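Local coordinates for dinitrogenase iron-molybdenum cofactor biosynthesis domain-containing protein (Pyrococcus horikoshii, PDB 2YX6) that is of unknown function but can bind ADP and belongs to the family linked to biosynthesis of the dinitrogenase iron-molybdenum cofactor, at residues V88-Y92 against L107-W113; R2-P6 against H62-L68. All blocks are in the same frame, centred on the assembly; numbering follows the deposited sequence.

Contact 1 of 2, residues V88-Y92 against L107-W113; sequences VTGVY and LKIDYDW
Two irregular loop segments, one leaving strand 86-88 and one following helix 95-103, meet where the CA atoms of Gly90 and Asp110 are 4.5 Å apart. One backbone hydrogen bond joins them, nearly straight, from Asp110 N to Gly90 O (2.7 Å). Gly90 has positive phi (81°), and a CB there would clash with Ile109 CG2. Trp113 (chi1 p) sets its indole against this bare backbone, Gly90 N over one ring face and Gly90 CA 3.5 Å from Trp113 CD1; Thr89, also p, holds OG1 3.1 Å from Trp113 NE1. Tyr92 (p) lays its ring edge by Asp110 N, with CE1 3.8 Å away. Val91 (t) puts CG2 4.0 Å from Ile109 CD1 (Ile109 m, m). Asp110 (t) opens a type I turn to Trp113 and forms an Asx turn, OD1 accepting from Asp112 N (3.0 Å), while OD2 bonds Tyr70. Val87 and Lys114, which bind ADP though none is bound to this chain, adjoin Thr89 and Trp113, consistent with a nearby nucleotide site. With one backbone bond and an indole on bare glycine, the close fit depends on the missing CB.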
ATOM      1  N   VAL A  88      -3.240  -2.688   3.329  1.00 14.96           N
ATOM      2  CA  VAL A  88      -4.578  -2.100   3.455  1.00 16.50           C
ATOM      3  C   VAL A  88      -5.351  -2.894   4.523  1.00 17.07           C
ATOM      4  O   VAL A  88      -5.398  -4.141   4.451  1.00 17.73           O
ATOM      5  CB  VAL A  88      -5.384  -2.150   2.100  1.00 14.92           C
ATOM      6  CG1 VAL A  88      -6.784  -1.465   2.281  1.00 18.37           C
ATOM      7  CG2 VAL A  88      -4.598  -1.473   0.997  1.00 15.82           C
ATOM      8  N   THR A  89      -5.880  -2.175   5.530  1.00 17.68           N
ATOM      9  CA  THR A  89      -6.622  -2.779   6.649  1.00 18.22           C
ATOM     10  C   THR A  89      -8.091  -2.498   6.501  1.00 20.48           C
ATOM     11  O   THR A  89      -8.466  -1.635   5.730  1.00 18.99           O
ATOM     12  CB  THR A  89      -6.158  -2.209   8.016  1.00 19.60           C
ATOM     13  OG1 THR A  89      -6.445  -0.800   8.079  1.00 13.07           O
ATOM     14  CG2 THR A  89      -4.661  -2.444   8.199  1.00 16.46           C
ATOM     15  N   GLY A  90      -8.927  -3.268   7.210  1.00 20.76           N
ATOM     16  CA  GLY A  90     -10.402  -3.127   7.111  1.00 20.64           C
ATOM     17  C   GLY A  90     -11.115  -3.799   5.933  1.00 19.80           C
ATOM     18  O   GLY A  90     -12.295  -3.627   5.740  1.00 17.80           O
ATOM     19  N   VAL A  91     -10.394  -4.608   5.170  1.00 19.61           N
ATOM     20  CA  VAL A  91     -10.956  -5.302   4.006  1.00 18.95           C
ATOM     21  C   VAL A  91     -11.594  -6.608   4.464  1.00 19.31           C
ATOM     22  O   VAL A  91     -11.001  -7.374   5.184  1.00 20.23           O
ATOM     23  CB  VAL A  91      -9.850  -5.559   2.926  1.00 19.14           C
ATOM     24  CG1 VAL A  91     -10.449  -6.137   1.687  1.00 21.13           C
ATOM     25  CG2 VAL A  91      -9.113  -4.253   2.599  1.00 18.25           C
ATOM     26  N   TYR A  92     -12.814  -6.887   4.029  1.00 20.80           N
ATOM     27  CA  TYR A  92     -13.492  -8.150   4.380  1.00 21.01           C
ATOM     28  C   TYR A  92     -14.286  -8.619   3.197  1.00 20.05           C
ATOM     29  O   TYR A  92     -14.543  -7.836   2.266  1.00 16.36           O
ATOM     30  CB  TYR A  92     -14.475  -7.892   5.529  1.00 23.45           C
ATOM     31  CG  TYR A  92     -15.474  -6.838   5.186  1.00 24.79           C
ATOM     32  CD1 TYR A  92     -15.152  -5.506   5.290  1.00 25.17           C
ATOM     33  CD2 TYR A  92     -16.747  -7.169   4.734  1.00 28.84           C
ATOM     34  CE1 TYR A  92     -16.071  -4.537   4.975  1.00 28.00           C
ATOM     35  CE2 TYR A  92     -17.681  -6.180   4.398  1.00 26.72           C
ATOM     36  CZ  TYR A  92     -17.325  -4.885   4.541  1.00 25.83           C
ATOM     37  OH  TYR A  92     -18.181  -3.886   4.188  1.00 29.90           O
ATOM     38  N   LEU A 107     -13.152   0.151  -2.813  1.00 24.33           N
ATOM     39  CA  LEU A 107     -12.973  -0.919  -1.885  1.00 25.24           C
ATOM     40  C   LEU A 107     -13.921  -0.600  -0.739  1.00 25.33           C
ATOM     41  O   LEU A 107     -14.097   0.578  -0.406  1.00 25.22           O
ATOM     42  CB  LEU A 107     -11.500  -0.959  -1.465  1.00 24.91           C
ATOM     43  CG  LEU A 107     -10.861  -2.300  -1.241  1.00 23.22           C
ATOM     44  CD1 LEU A 107     -11.202  -3.082  -2.424  1.00 22.55           C
ATOM     45  CD2 LEU A 107      -9.363  -2.133  -1.122  1.00 21.76           C
ATOM     46  N   LYS A 108     -14.543  -1.639  -0.173  1.00 26.76           N
ATOM     47  CA  LYS A 108     -15.404  -1.508   1.015  1.00 29.02           C
ATOM     48  C   LYS A 108     -14.647  -1.747   2.313  1.00 27.23           C
ATOM     49  O   LYS A 108     -14.276  -2.856   2.599  1.00 27.98           O
ATOM     50  CB  LYS A 108     -16.557  -2.481   0.907  1.00 28.88           C
ATOM     51  CG  LYS A 108     -17.687  -1.921  -0.032  1.00 31.18           C
ATOM     52  CD  LYS A 108     -18.650  -3.029  -0.513  1.00 32.91           C
ATOM     53  CE  LYS A 108     -20.128  -2.532  -0.602  1.00 38.34           C
ATOM     54  NZ  LYS A 108     -20.317  -1.257  -1.410  1.00 39.66           N
ATOM     55  N   ILE A 109     -14.432  -0.703   3.098  1.00 25.62           N
ATOM     56  CA  ILE A 109     -13.550  -0.803   4.291  1.00 25.36           C
ATOM     57  C   ILE A 109     -14.341  -0.799   5.576  1.00 25.37           C
ATOM     58  O   ILE A 109     -15.230   0.030   5.743  1.00 24.93           O
ATOM     59  CB  ILE A 109     -12.558   0.429   4.368  1.00 25.04           C
ATOM     60  CG1 ILE A 109     -11.684   0.539   3.091  1.00 24.42           C
ATOM     61  CG2 ILE A 109     -11.700   0.343   5.608  1.00 23.64           C
ATOM     62  CD1 ILE A 109     -11.096  -0.783   2.650  1.00 24.21           C
ATOM     63  N   ASP A 110     -14.036  -1.714   6.491  1.00 26.46           N
ATOM     64  CA  ASP A 110     -14.629  -1.692   7.813  1.00 25.74           C
ATOM     65  C   ASP A 110     -13.806  -0.770   8.689  1.00 27.50           C
ATOM     66  O   ASP A 110     -12.778  -1.204   9.315  1.00 26.10           O
ATOM     67  CB  ASP A 110     -14.618  -3.098   8.407  1.00 26.19           C
ATOM     68  CG  ASP A 110     -15.383  -3.181   9.709  1.00 27.09           C
ATOM     69  OD1 ASP A 110     -15.726  -2.112  10.280  1.00 27.06           O
ATOM     70  OD2 ASP A 110     -15.653  -4.322  10.150  1.00 27.75           O
ATOM     71  N   TYR A 111     -14.273   0.486   8.780  1.00 27.69           N
ATOM     72  CA  TYR A 111     -13.572   1.524   9.518  1.00 30.65           C
ATOM     73  C   TYR A 111     -13.351   1.119  10.950  1.00 30.94           C
ATOM     74  O   TYR A 111     -12.413   1.612  11.585  1.00 31.15           O
ATOM     75  CB  TYR A 111     -14.322   2.877   9.468  1.00 32.50           C
ATOM     76  CG  TYR A 111     -14.522   3.386   8.064  1.00 35.40           C
ATOM     77  CD1 TYR A 111     -13.535   4.125   7.434  1.00 40.93           C
ATOM     78  CD2 TYR A 111     -15.677   3.108   7.357  1.00 39.21           C
ATOM     79  CE1 TYR A 111     -13.689   4.605   6.128  1.00 41.70           C
ATOM     80  CE2 TYR A 111     -15.855   3.581   6.025  1.00 41.73           C
ATOM     81  CZ  TYR A 111     -14.847   4.327   5.426  1.00 40.33           C
ATOM     82  OH  TYR A 111     -14.974   4.780   4.126  1.00 39.62           O
ATOM     83  N   ASP A 112     -14.225   0.241  11.461  1.00 31.62           N
ATOM     84  CA  ASP A 112     -14.233  -0.084  12.884  1.00 32.17           C
ATOM     85  C   ASP A 112     -13.604  -1.434  13.177  1.00 32.12           C
ATOM     86  O   ASP A 112     -13.874  -2.028  14.233  1.00 31.15           O
ATOM     87  CB  ASP A 112     -15.668  -0.089  13.433  1.00 33.64           C
ATOM     88  CG  ASP A 112     -16.272   1.311  13.595  1.00 34.00           C
ATOM     89  OD1 ASP A 112     -17.519   1.373  13.486  1.00 38.55           O
ATOM     90  OD2 ASP A 112     -15.555   2.316  13.835  1.00 32.88           O
ATOM     91  N   TRP A 113     -12.766  -1.917  12.260  1.00 31.79           N
ATOM     92  CA  TRP A 113     -12.088  -3.217  12.438  1.00 33.77           C
ATOM     93  C   TRP A 113     -11.244  -3.375  13.710  1.00 36.18           C
ATOM     94  O   TRP A 113     -10.771  -4.472  13.986  1.00 39.62           O
ATOM     95  CB  TRP A 113     -11.234  -3.589  11.212  1.00 30.16           C
ATOM     96  CG  TRP A 113      -9.982  -2.778  11.044  1.00 29.35           C
ATOM     97  CD1 TRP A 113      -9.828  -1.660  10.272  1.00 26.40           C
ATOM     98  CD2 TRP A 113      -8.688  -3.032  11.638  1.00 28.66           C
ATOM     99  NE1 TRP A 113      -8.535  -1.195  10.361  1.00 25.09           N
ATOM    100  CE2 TRP A 113      -7.813  -2.031  11.178  1.00 27.14           C
ATOM    101  CE3 TRP A 113      -8.194  -4.007  12.532  1.00 31.22           C
ATOM    102  CZ2 TRP A 113      -6.468  -1.969  11.576  1.00 29.10           C
ATOM    103  CZ3 TRP A 113      -6.829  -3.957  12.920  1.00 26.53           C
ATOM    104  CH2 TRP A 113      -6.004  -2.944  12.449  1.00 27.05           C
TER

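Contact 2 of 2, residues R2-P6 against H62-L68; sequences RVAIP and HGAKIVL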
ATOM      1  N   ARG A   2       1.483  -7.475  -7.841  1.00 22.51           N
ATOM      2  CA  ARG A   2       1.046  -8.652  -7.128  1.00 20.86           C
ATOM      3  C   ARG A   2       0.499  -8.298  -5.742  1.00 18.87           C
ATOM      4  O   ARG A   2       1.075  -7.550  -4.961  1.00 18.98           O
ATOM      5  CB  ARG A   2       2.143  -9.750  -7.178  1.00 19.56           C
ATOM      6  CG  ARG A   2       1.910 -10.897  -6.237  1.00 19.23           C
ATOM      7  CD  ARG A   2       2.971 -11.978  -6.470  1.00 22.33           C
ATOM      8  NE  ARG A   2       3.327 -12.091  -7.894  1.00 25.86           N
ATOM      9  CZ  ARG A   2       4.248 -12.922  -8.386  1.00 26.08           C
ATOM     10  NH1 ARG A   2       4.542 -12.960  -9.715  1.00 24.09           N
ATOM     11  NH2 ARG A   2       4.865 -13.718  -7.563  1.00 20.64           N
ATOM     12  N   VAL A   3      -0.701  -8.776  -5.488  1.00 19.54           N
ATOM     13  CA  VAL A   3      -1.410  -8.489  -4.254  1.00 18.39           C
ATOM     14  C   VAL A   3      -1.607  -9.779  -3.486  1.00 17.99           C
ATOM     15  O   VAL A   3      -2.026 -10.791  -4.058  1.00 18.70           O
ATOM     16  CB  VAL A   3      -2.737  -7.810  -4.562  1.00 18.69           C
ATOM     17  CG1 VAL A   3      -3.513  -7.469  -3.246  1.00 18.20           C
ATOM     18  CG2 VAL A   3      -2.457  -6.566  -5.456  1.00 18.08           C
ATOM     19  N   ALA A   4      -1.293  -9.713  -2.191  1.00 15.78           N
ATOM     20  CA  ALA A   4      -1.384 -10.810  -1.223  1.00 15.22           C
ATOM     21  C   ALA A   4      -2.608 -10.613  -0.291  1.00 15.18           C
ATOM     22  O   ALA A   4      -2.816  -9.533   0.195  1.00 16.28           O
ATOM     23  CB  ALA A   4      -0.119 -10.799  -0.362  1.00 14.44           C
ATOM     24  N   ILE A   5      -3.341 -11.678  -0.013  1.00 15.43           N
ATOM     25  CA  ILE A   5      -4.549 -11.617   0.779  1.00 16.07           C
ATOM     26  C   ILE A   5      -4.628 -12.845   1.694  1.00 15.63           C
ATOM     27  O   ILE A   5      -4.597 -13.952   1.219  1.00 14.10           O
ATOM     28  CB  ILE A   5      -5.839 -11.529  -0.085  1.00 16.56           C
ATOM     29  CG1 ILE A   5      -5.829 -10.296  -0.996  1.00 15.59           C
ATOM     30  CG2 ILE A   5      -7.092 -11.519   0.839  1.00 15.77           C
ATOM     31  CD1 ILE A   5      -5.592 -10.627  -2.280  1.00 25.99           C
ATOM     32  N   PRO A   6      -4.777 -12.627   3.025  1.00 15.56           N
ATOM     33  CA  PRO A   6      -4.892 -13.777   3.948  1.00 15.25           C
ATOM     34  C   PRO A   6      -6.268 -14.424   3.781  1.00 17.47           C
ATOM     35  O   PRO A   6      -7.282 -13.690   3.716  1.00 16.48           O
ATOM     36  CB  PRO A   6      -4.747 -13.149   5.346  1.00 16.04           C
ATOM     37  CG  PRO A   6      -5.318 -11.726   5.212  1.00 13.32           C
ATOM     38  CD  PRO A   6      -4.940 -11.326   3.712  1.00 15.32           C
ATOM     39  N   HIS A  62       7.360 -14.004  -1.892  1.00 24.68           N
ATOM     40  CA  HIS A  62       6.417 -14.295  -2.960  1.00 24.14           C
ATOM     41  C   HIS A  62       6.130 -13.161  -3.930  1.00 23.21           C
ATOM     42  O   HIS A  62       5.301 -13.301  -4.808  1.00 24.87           O
ATOM     43  CB  HIS A  62       5.141 -14.851  -2.359  1.00 24.92           C
ATOM     44  CG  HIS A  62       5.262 -16.303  -1.992  1.00 26.94           C
ATOM     45  ND1 HIS A  62       5.920 -16.728  -0.856  1.00 27.95           N
ATOM     46  CD2 HIS A  62       4.853 -17.428  -2.636  1.00 24.97           C
ATOM     47  CE1 HIS A  62       5.874 -18.051  -0.792  1.00 27.97           C
ATOM     48  NE2 HIS A  62       5.234 -18.498  -1.861  1.00 28.87           N
ATOM     49  N   GLY A  63       6.852 -12.073  -3.824  1.00 22.50           N
ATOM     50  CA  GLY A  63       6.757 -10.989  -4.818  1.00 20.73           C
ATOM     51  C   GLY A  63       5.617 -10.022  -4.571  1.00 21.45           C
ATOM     52  O   GLY A  63       5.361  -9.181  -5.411  1.00 19.70           O
ATOM     53  N   ALA A  64       4.898 -10.143  -3.433  1.00 20.23           N
ATOM     54  CA  ALA A  64       3.690  -9.302  -3.256  1.00 20.86           C
ATOM     55  C   ALA A  64       4.158  -7.935  -2.805  1.00 21.37           C
ATOM     56  O   ALA A  64       5.078  -7.831  -1.981  1.00 20.69           O
ATOM     57  CB  ALA A  64       2.758  -9.910  -2.286  1.00 20.44           C
ATOM     58  N   LYS A  65       3.583  -6.872  -3.372  1.00 21.36           N
ATOM     59  CA  LYS A  65       4.002  -5.533  -2.973  1.00 20.12           C
ATOM     60  C   LYS A  65       2.865  -4.834  -2.249  1.00 19.07           C
ATOM     61  O   LYS A  65       3.057  -3.805  -1.626  1.00 17.68           O
ATOM     62  CB  LYS A  65       4.413  -4.712  -4.214  1.00 23.92           C
ATOM     63  CG  LYS A  65       5.542  -5.386  -5.047  1.00 27.23           C
ATOM     64  CD  LYS A  65       6.505  -4.333  -5.611  1.00 37.00           C
ATOM     65  CE  LYS A  65       7.286  -3.666  -4.497  1.00 41.45           C
ATOM     66  NZ  LYS A  65       7.977  -4.737  -3.698  1.00 46.53           N
ATOM     67  N   ILE A  66       1.680  -5.429  -2.313  1.00 16.42           N
ATOM     68  CA  ILE A  66       0.539  -4.925  -1.545  1.00 16.70           C
ATOM     69  C   ILE A  66      -0.137  -6.072  -0.798  1.00 16.11           C
ATOM     70  O   ILE A  66      -0.265  -7.152  -1.296  1.00 16.78           O
ATOM     71  CB  ILE A  66      -0.509  -4.220  -2.457  1.00 15.81           C
ATOM     72  CG1 ILE A  66       0.150  -3.038  -3.154  1.00 16.96           C
ATOM     73  CG2 ILE A  66      -1.752  -3.782  -1.621  1.00 14.78           C
ATOM     74  CD1 ILE A  66      -0.825  -2.087  -3.822  1.00 20.93           C
ATOM     75  N   VAL A  67      -0.558  -5.810   0.424  1.00 17.31           N
ATOM     76  CA  VAL A  67      -1.293  -6.790   1.231  1.00 14.80           C
ATOM     77  C   VAL A  67      -2.647  -6.186   1.593  1.00 15.29           C
ATOM     78  O   VAL A  67      -2.700  -5.053   2.127  1.00 15.79           O
ATOM     79  CB  VAL A  67      -0.499  -7.104   2.513  1.00 16.68           C
ATOM     80  CG1 VAL A  67      -1.317  -7.977   3.455  1.00 17.76           C
ATOM     81  CG2 VAL A  67       0.855  -7.714   2.163  1.00 14.83           C
ATOM     82  N   LEU A  68      -3.719  -6.926   1.326  1.00 13.89           N
ATOM     83  CA  LEU A  68      -5.036  -6.522   1.751  1.00 14.69           C
ATOM     84  C   LEU A  68      -5.450  -7.345   2.929  1.00 16.29           C
ATOM     85  O   LEU A  68      -5.573  -8.540   2.792  1.00 16.00           O
ATOM     86  CB  LEU A  68      -6.087  -6.743   0.642  1.00 13.69           C
ATOM     87  CG  LEU A  68      -5.689  -6.054  -0.701  1.00 12.85           C
ATOM     88  CD1 LEU A  68      -6.737  -6.366  -1.745  1.00 12.19           C
ATOM     89  CD2 LEU A  68      -5.523  -4.489  -0.514  1.00 14.05           C
TER
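Where the chain leaves helix 54-61, His62 offers its carbonyl to the first strand: Arg2 NH2 donates to His62 O (2.8 Å), while Arg2 NH1 forms a salt bridge with Asp31. Gly63, at phi 84°, follows; a CB on it would crowd Arg2 NH2. Ala64 then packs its CB 3.6 Å from Ala4 CB, and Ile59 of helix 54-61 covers both. Lys65 N donates to Arg2 O (3.0 Å), and because psi of Lys65 is -11° rather than extended, Ile66 N also faces this acceptor and makes a weak bond to Arg2 O at 3.4 Å. From Ile66 on, the pairing is regular parallel sheet: Ile66 O accepts from Ala4 N (2.9 Å). These are neighbouring inner strands of a mixed five-stranded sheet with helices on both faces, an alpha/beta fold in which strand 2-7 runs parallel to 66-68 and antiparallel to 26-33; the axes of the short segments approach to 4.7 Å at 30° to each other. Val67 shares a face with Ala4, its CG2 4.1 Å from Ala4 CB, under Ile59. Leu68 N closes the ladder on Ala4 O (3.0 Å), and the Leu68 side chain leans on Val3, CG 3.6 Å from Val3 CG1, beneath Val98 and Phe102 of helix 95-103. Beyond it, Leu68 O meets Pro6 CD at 3.0 Å, a proline that has no NH to give.

How the contacts relate
Along the chain contact 2 closes before contact 1 opens, and their centres lie 16 Å apart. The centre of contact 2 is about 5 Å from the centre of the chain, among the inner strands of the sheet; contact 1 lies farther out, beyond the C-terminal end of strand 86-88. That strand links them, since it is the parallel neighbour of 66-68: Val88 N lies 2.7 Å from Val67 O, probably hydrogen-bonded, and Val88 CG2 packs 3.5 Å from Leu68 CD2. Helix 95-103 is shared too, covering Leu68 as well as Val91 and Leu107. Both contacts touch the second subunit, so the buried sheet and the loops beside the ADP-binding residues both lie partly against it.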